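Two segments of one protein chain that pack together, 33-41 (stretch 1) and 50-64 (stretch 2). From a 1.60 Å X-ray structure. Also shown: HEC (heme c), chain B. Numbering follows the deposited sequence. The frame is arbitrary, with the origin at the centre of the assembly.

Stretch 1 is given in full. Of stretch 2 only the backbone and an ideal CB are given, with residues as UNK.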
# COMPACT_ATOMS: atom_id res chain seq x y z
N GLY A 33 -4.52 6.08 5.18
CA GLY A 33 -5.86 5.51 5.14
C GLY A 33 -6.02 4.42 4.09
O GLY A 33 -7.06 4.35 3.42
N LEU A 34 -5.06 3.54 3.90
CA LEU A 34 -5.17 2.49 2.91
C LEU A 34 -6.26 1.45 3.19
O LEU A 34 -7.07 1.16 2.25
CB LEU A 34 -3.78 1.83 2.70
CG LEU A 34 -3.87 0.63 1.76
CD1 LEU A 34 -4.03 1.02 0.28
CD2 LEU A 34 -2.60 -0.19 1.93
N PHE A 35 -6.28 0.84 4.38
CA PHE A 35 -7.27 -0.26 4.61
C PHE A 35 -8.71 0.23 4.59
O PHE A 35 -8.99 1.17 5.32
CB PHE A 35 -6.87 -1.07 5.86
CG PHE A 35 -5.49 -1.67 5.66
CD1 PHE A 35 -5.32 -2.70 4.74
CD2 PHE A 35 -4.41 -1.18 6.40
CE1 PHE A 35 -4.06 -3.24 4.52
CE2 PHE A 35 -3.11 -1.72 6.20
CZ PHE A 35 -2.97 -2.73 5.25
N GLY A 36 -9.52 -0.46 3.80
CA GLY A 36 -10.95 -0.14 3.67
C GLY A 36 -11.22 0.64 2.42
O GLY A 36 -12.37 0.68 1.94
N ARG A 37 -10.15 1.25 1.87
CA ARG A 37 -10.36 2.07 0.64
C ARG A 37 -10.44 1.21 -0.62
O ARG A 37 -9.87 0.10 -0.68
CB ARG A 37 -9.34 3.19 0.66
CG ARG A 37 -8.08 3.12 -0.18
CD ARG A 37 -7.43 4.53 -0.14
NE ARG A 37 -6.21 4.39 -0.94
CZ ARG A 37 -4.97 4.82 -0.65
NH1 ARG A 37 -3.94 4.59 -1.51
NH2 ARG A 37 -4.68 5.46 0.48
N HIS A 38 -11.23 1.68 -1.59
CA HIS A 38 -11.40 1.02 -2.91
C HIS A 38 -10.17 1.36 -3.74
O HIS A 38 -9.60 2.46 -3.65
CB HIS A 38 -12.72 1.48 -3.61
CG HIS A 38 -13.90 0.83 -2.95
ND1 HIS A 38 -14.77 -0.04 -3.55
CD2 HIS A 38 -14.32 0.90 -1.64
CE1 HIS A 38 -15.67 -0.44 -2.66
NE2 HIS A 38 -15.42 0.10 -1.48
N SER A 39 -9.72 0.43 -4.53
CA SER A 39 -8.49 0.70 -5.35
C SER A 39 -8.77 1.81 -6.35
O SER A 39 -9.92 1.98 -6.82
CB SER A 39 -7.96 -0.55 -6.04
OG SER A 39 -8.91 -1.08 -6.93
N GLY A 40 -7.72 2.49 -6.73
CA GLY A 40 -7.77 3.55 -7.72
C GLY A 40 -8.53 4.78 -7.36
O GLY A 40 -9.05 5.45 -8.31
N THR A 41 -8.61 5.17 -6.09
CA THR A 41 -9.37 6.36 -5.75
C THR A 41 -8.59 7.52 -5.22
O THR A 41 -9.33 8.52 -5.00
CB THR A 41 -10.62 5.93 -4.88
OG1 THR A 41 -10.20 5.53 -3.55
CG2 THR A 41 -11.43 4.79 -5.53
N UNK A 50 -5.75 -1.25 -15.13
CA UNK A 50 -5.57 -2.50 -14.41
C UNK A 50 -5.93 -2.26 -12.92
O UNK A 50 -6.70 -3.08 -12.36
CB UNK A 50 -4.14 -3.01 -14.56
N UNK A 51 -5.40 -1.21 -12.27
CA UNK A 51 -5.75 -0.99 -10.87
C UNK A 51 -7.14 -0.35 -10.71
O UNK A 51 -8.02 -0.86 -9.98
CB UNK A 51 -4.69 -0.11 -10.21
N UNK A 52 -7.42 0.73 -11.37
CA UNK A 52 -8.66 1.47 -11.27
C UNK A 52 -9.94 0.68 -11.49
O UNK A 52 -10.91 0.92 -10.78
CB UNK A 52 -8.62 2.62 -12.28
N UNK A 53 -9.94 -0.20 -12.48
CA UNK A 53 -11.12 -1.02 -12.82
C UNK A 53 -11.11 -2.40 -12.17
O UNK A 53 -12.03 -3.18 -12.45
CB UNK A 53 -11.21 -1.19 -14.34
N UNK A 54 -10.17 -2.68 -11.27
CA UNK A 54 -10.07 -4.01 -10.65
C UNK A 54 -11.22 -4.37 -9.74
O UNK A 54 -11.38 -5.60 -9.53
CB UNK A 54 -8.77 -4.11 -9.85
N UNK A 55 -11.87 -3.40 -9.16
CA UNK A 55 -12.99 -3.66 -8.21
C UNK A 55 -12.49 -4.11 -6.85
O UNK A 55 -13.25 -4.67 -6.02
CB UNK A 55 -13.94 -4.72 -8.77
N UNK A 56 -11.22 -3.88 -6.56
CA UNK A 56 -10.70 -4.33 -5.27
C UNK A 56 -10.98 -3.30 -4.16
O UNK A 56 -10.95 -2.08 -4.32
CB UNK A 56 -9.20 -4.59 -5.38
N UNK A 57 -11.22 -3.91 -3.00
CA UNK A 57 -11.35 -3.13 -1.76
C UNK A 57 -10.14 -3.59 -0.94
O UNK A 57 -9.97 -4.83 -0.76
CB UNK A 57 -12.68 -3.36 -1.04
N UNK A 58 -9.36 -2.66 -0.42
CA UNK A 58 -8.16 -3.05 0.35
C UNK A 58 -8.39 -3.47 1.79
O UNK A 58 -8.35 -2.63 2.70
CB UNK A 58 -7.17 -1.88 0.36
N UNK A 59 -8.61 -4.73 1.94
CA UNK A 59 -8.78 -5.36 3.26
C UNK A 59 -7.38 -5.89 3.53
O UNK A 59 -6.57 -5.95 2.57
CB UNK A 59 -9.86 -6.45 3.29
N UNK A 60 -7.15 -6.32 4.76
CA UNK A 60 -5.87 -6.92 5.15
C UNK A 60 -5.55 -8.18 4.39
O UNK A 60 -4.39 -8.31 3.94
CB UNK A 60 -5.87 -7.23 6.65
N UNK A 61 -6.53 -9.05 4.22
CA UNK A 61 -6.32 -10.34 3.50
C UNK A 61 -5.94 -10.10 2.03
O UNK A 61 -4.99 -10.72 1.50
CB UNK A 61 -7.58 -11.20 3.57
N UNK A 62 -6.69 -9.20 1.39
CA UNK A 62 -6.40 -8.83 -0.02
C UNK A 62 -5.03 -8.13 -0.09
O UNK A 62 -4.27 -8.45 -1.06
CB UNK A 62 -7.49 -7.92 -0.58
N UNK A 63 -4.70 -7.27 0.87
CA UNK A 63 -3.36 -6.62 0.82
C UNK A 63 -2.25 -7.68 0.89
O UNK A 63 -1.23 -7.67 0.20
CB UNK A 63 -3.20 -5.62 1.97
N UNK A 64 -2.49 -8.63 1.76
CA UNK A 64 -1.57 -9.75 2.02
C UNK A 64 -1.29 -10.51 0.74
O UNK A 64 -0.11 -10.82 0.43
CB UNK A 64 -2.14 -10.70 3.08
FE HEC B . 3.14 0.39 -4.54
CHA HEC B . 0.21 1.11 -6.00
CHB HEC B . 1.51 -0.68 -1.72
CHC HEC B . 6.16 -0.60 -3.15
CHD HEC B . 4.84 1.88 -7.16
NA HEC B . 1.21 0.26 -3.95
C1A HEC B . 0.10 0.48 -4.76
C2A HEC B . -1.08 0.03 -4.07
C3A HEC B . -0.70 -0.47 -2.89
C4A HEC B . 0.74 -0.36 -2.79
CMA HEC B . -1.58 -1.10 -1.78
CAA HEC B . -2.54 0.22 -4.59
CBA HEC B . -2.98 1.67 -4.22
CGA HEC B . -4.39 2.08 -4.54
O1A HEC B . -5.12 1.25 -5.05
O2A HEC B . -4.66 3.28 -4.25
NB HEC B . 3.71 -0.43 -2.81
C1B HEC B . 2.87 -0.75 -1.74
C2B HEC B . 3.68 -1.27 -0.67
C3B HEC B . 4.95 -1.28 -1.08
C4B HEC B . 5.01 -0.74 -2.40
CMB HEC B . 3.07 -1.73 0.67
CAB HEC B . 6.17 -1.75 -0.21
CBB HEC B . 6.25 -3.14 -0.01
NC HEC B . 5.09 0.60 -5.06
C1C HEC B . 6.17 0.11 -4.36
C2C HEC B . 7.38 0.47 -5.08
C3C HEC B . 7.02 1.11 -6.20
C4C HEC B . 5.59 1.24 -6.19
CMC HEC B . 8.80 0.08 -4.62
CAC HEC B . 8.00 1.76 -7.26
CBC HEC B . 8.97 0.97 -7.91
ND HEC B . 2.61 1.35 -6.22
C1D HEC B . 3.46 1.84 -7.22
C2D HEC B . 2.64 2.31 -8.34
C3D HEC B . 1.36 2.12 -8.01
C4D HEC B . 1.33 1.50 -6.71
CMD HEC B . 3.24 2.91 -9.63
CAD HEC B . 0.10 2.37 -8.88
CBD HEC B . -0.33 1.04 -9.59
CGD HEC B . -1.20 1.26 -10.81
O1D HEC B . -1.27 0.20 -11.50
O2D HEC B . -1.76 2.36 -11.04

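Position 50 is helical and its CB finds nothing of stretch 1 within reach. Almost any helix-tolerant residue would suit. It is Ala50.

Position 51 is helical, and its CB points sideways, 5.3 Å from Ser39 CB. Beyond lies a heme propionate oxygen, so a medium-length polar side chain with a donor would suit; Asn, Gln or His are candidates. It is Asn51, whose ND2 donates to HEC O1A at 3.2 Å. Its OD1 lies 3.0 Å from Gly40 N, but the angle is too poor for a hydrogen bond.

At position 52 the CB points away, while the CA lies 4.2 Å from Gly40 CA. An ideal CB on Gly40 would come within 2.7 Å of this CA, a clash, so the close approach relies on the glycine. Many long polar residues would fit here. It is Lys52.

Position 53 leaves helical angles with its CB pointing away. Polar residues are likely, and it is Asn53.

Position 54 has its CB 4.2 Å from Ser39 OG. A small hydroxyl residue, Ser or Thr, could meet that group. It is Ser54, and its OG lies 2.8 Å from Ser39 OG, within hydrogen-bonding reach. Its OG also accepts from N of position 56 at 3.2 Å.

Position 55 has phi 77°, which favours glycine, though Asn can adopt it. It is Gly55.

Position 56 has extended angles, and its CB is 3.9 Å from Ser39 OG. Its O accepts from Ser39 N at 2.8 Å whatever the side chain. Several branched or apolar residues would suit. It is Ile56, whose side-chain end leads away from stretch 1.

Position 57 forms a single beta bridge with His38. The angles are extended, which beta-branched residues favour, and the CB lies 4.4 Å from His38 NE2, so a polar group could also meet the ring. It is Thr57. Its OG1 sits over one face of the imidazole, 3.2 Å from His38 CE1.

Position 58 is held by two backbone hydrogen bonds, its N to Arg37 O (2.8 Å) and Gly36 N to its O (2.7 Å). The CB points sideways, 3.5 Å from Arg37 O. Leu34 and a propionate lie nearby. A large side chain with a donor would suit: Trp, perhaps Tyr or His. It is Trp58. Leu34 CD1 lies over its five-membered ring, 4.1 Å from the centroid. Trp58 NE1 donates to HEC O1A at 3.0 Å.

Position 59 points away just before a helix, where Ser, Thr, Asp or Asn could cap. It is Thr59; its OG1 accepts from N of position 62 at 3.2 Å, a capping bond.

Position 60 has its CB 4.9 Å from Phe35 CE1. Many helix formers would fit. It is Glu60, its CG over one face of that ring.

Positions 61 and 62 are out of reach. Helix formers of any kind would suit. They are Glu61 and Val62.

Position 63 points toward stretch 1, its CB 3.6 Å from Phe35 CE1. Leu, Met or an aromatic would suit. It is Phe63, whose face receives the edge of Phe35, planes at 82°.

Position 64 is helical, and stretch 1 offers it nothing. Any helix former would suit. It is Arg64.

Stretch 2 (50-64) ANKNSGITWTEEVFR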
# COMPACT_ATOMS: atom_id res chain seq x y z
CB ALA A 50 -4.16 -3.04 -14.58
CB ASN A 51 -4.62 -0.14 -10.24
CG ASN A 51 -5.01 0.30 -8.84
OD1 ASN A 51 -5.99 1.05 -8.64
ND2 ASN A 51 -4.31 -0.17 -7.84
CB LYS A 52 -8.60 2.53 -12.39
CG LYS A 52 -9.37 3.82 -12.31
CD LYS A 52 -8.74 4.75 -13.37
CE LYS A 52 -8.62 4.22 -14.78
NZ LYS A 52 -7.32 4.63 -15.42
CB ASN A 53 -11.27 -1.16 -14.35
CG ASN A 53 -11.38 0.21 -15.01
OD1 ASN A 53 -11.95 1.20 -14.51
ND2 ASN A 53 -10.75 0.35 -16.20
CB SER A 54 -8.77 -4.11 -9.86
OG SER A 54 -8.80 -3.33 -8.65
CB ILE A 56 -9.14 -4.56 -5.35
CG1 ILE A 56 -8.83 -5.89 -6.03
CG2 ILE A 56 -8.37 -4.40 -4.02
CD1 ILE A 56 -7.32 -6.06 -6.34
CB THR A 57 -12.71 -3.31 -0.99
OG1 THR A 57 -13.68 -2.84 -1.96
CG2 THR A 57 -12.71 -2.51 0.32
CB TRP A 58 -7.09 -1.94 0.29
CG TRP A 58 -6.59 -1.70 -1.09
CD1 TRP A 58 -6.80 -0.60 -1.84
CD2 TRP A 58 -5.80 -2.59 -1.88
NE1 TRP A 58 -6.16 -0.73 -3.05
CE2 TRP A 58 -5.52 -1.93 -3.09
CE3 TRP A 58 -5.25 -3.87 -1.65
CZ2 TRP A 58 -4.78 -2.53 -4.12
CZ3 TRP A 58 -4.51 -4.46 -2.66
CH2 TRP A 58 -4.25 -3.79 -3.86
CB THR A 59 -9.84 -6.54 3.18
OG1 THR A 59 -9.28 -7.56 2.29
CG2 THR A 59 -11.25 -6.13 2.72
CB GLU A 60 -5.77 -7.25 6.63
CG GLU A 60 -5.58 -6.08 7.58
CD GLU A 60 -5.18 -6.51 8.97
OE1 GLU A 60 -4.57 -7.54 9.24
OE2 GLU A 60 -5.55 -5.66 9.82
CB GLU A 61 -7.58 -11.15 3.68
CG GLU A 61 -8.02 -12.41 3.00
CD GLU A 61 -9.50 -12.69 2.96
OE1 GLU A 61 -10.09 -13.75 3.19
OE2 GLU A 61 -10.15 -11.65 2.62
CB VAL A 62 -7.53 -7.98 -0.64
CG1 VAL A 62 -7.09 -7.45 -2.02
CG2 VAL A 62 -8.86 -8.73 -0.70
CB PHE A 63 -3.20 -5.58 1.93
CG PHE A 63 -1.83 -4.97 2.10
CD1 PHE A 63 -1.49 -3.87 1.28
CD2 PHE A 63 -0.91 -5.45 3.00
CE1 PHE A 63 -0.23 -3.25 1.41
CE2 PHE A 63 0.38 -4.89 3.12
CZ PHE A 63 0.69 -3.77 2.33
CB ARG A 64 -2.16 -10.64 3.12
CG ARG A 64 -1.22 -11.67 3.68
CD ARG A 64 -1.67 -12.28 4.95
NE ARG A 64 -1.51 -11.53 6.17
CZ ARG A 64 -0.35 -11.40 6.83
NH1 ARG A 64 0.85 -11.90 6.46
NH2 ARG A 64 -0.42 -10.78 8.00
O HOH W 1 -13.96 -1.27 -5.62
O HOH W 2 -11.46 3.11 -8.81
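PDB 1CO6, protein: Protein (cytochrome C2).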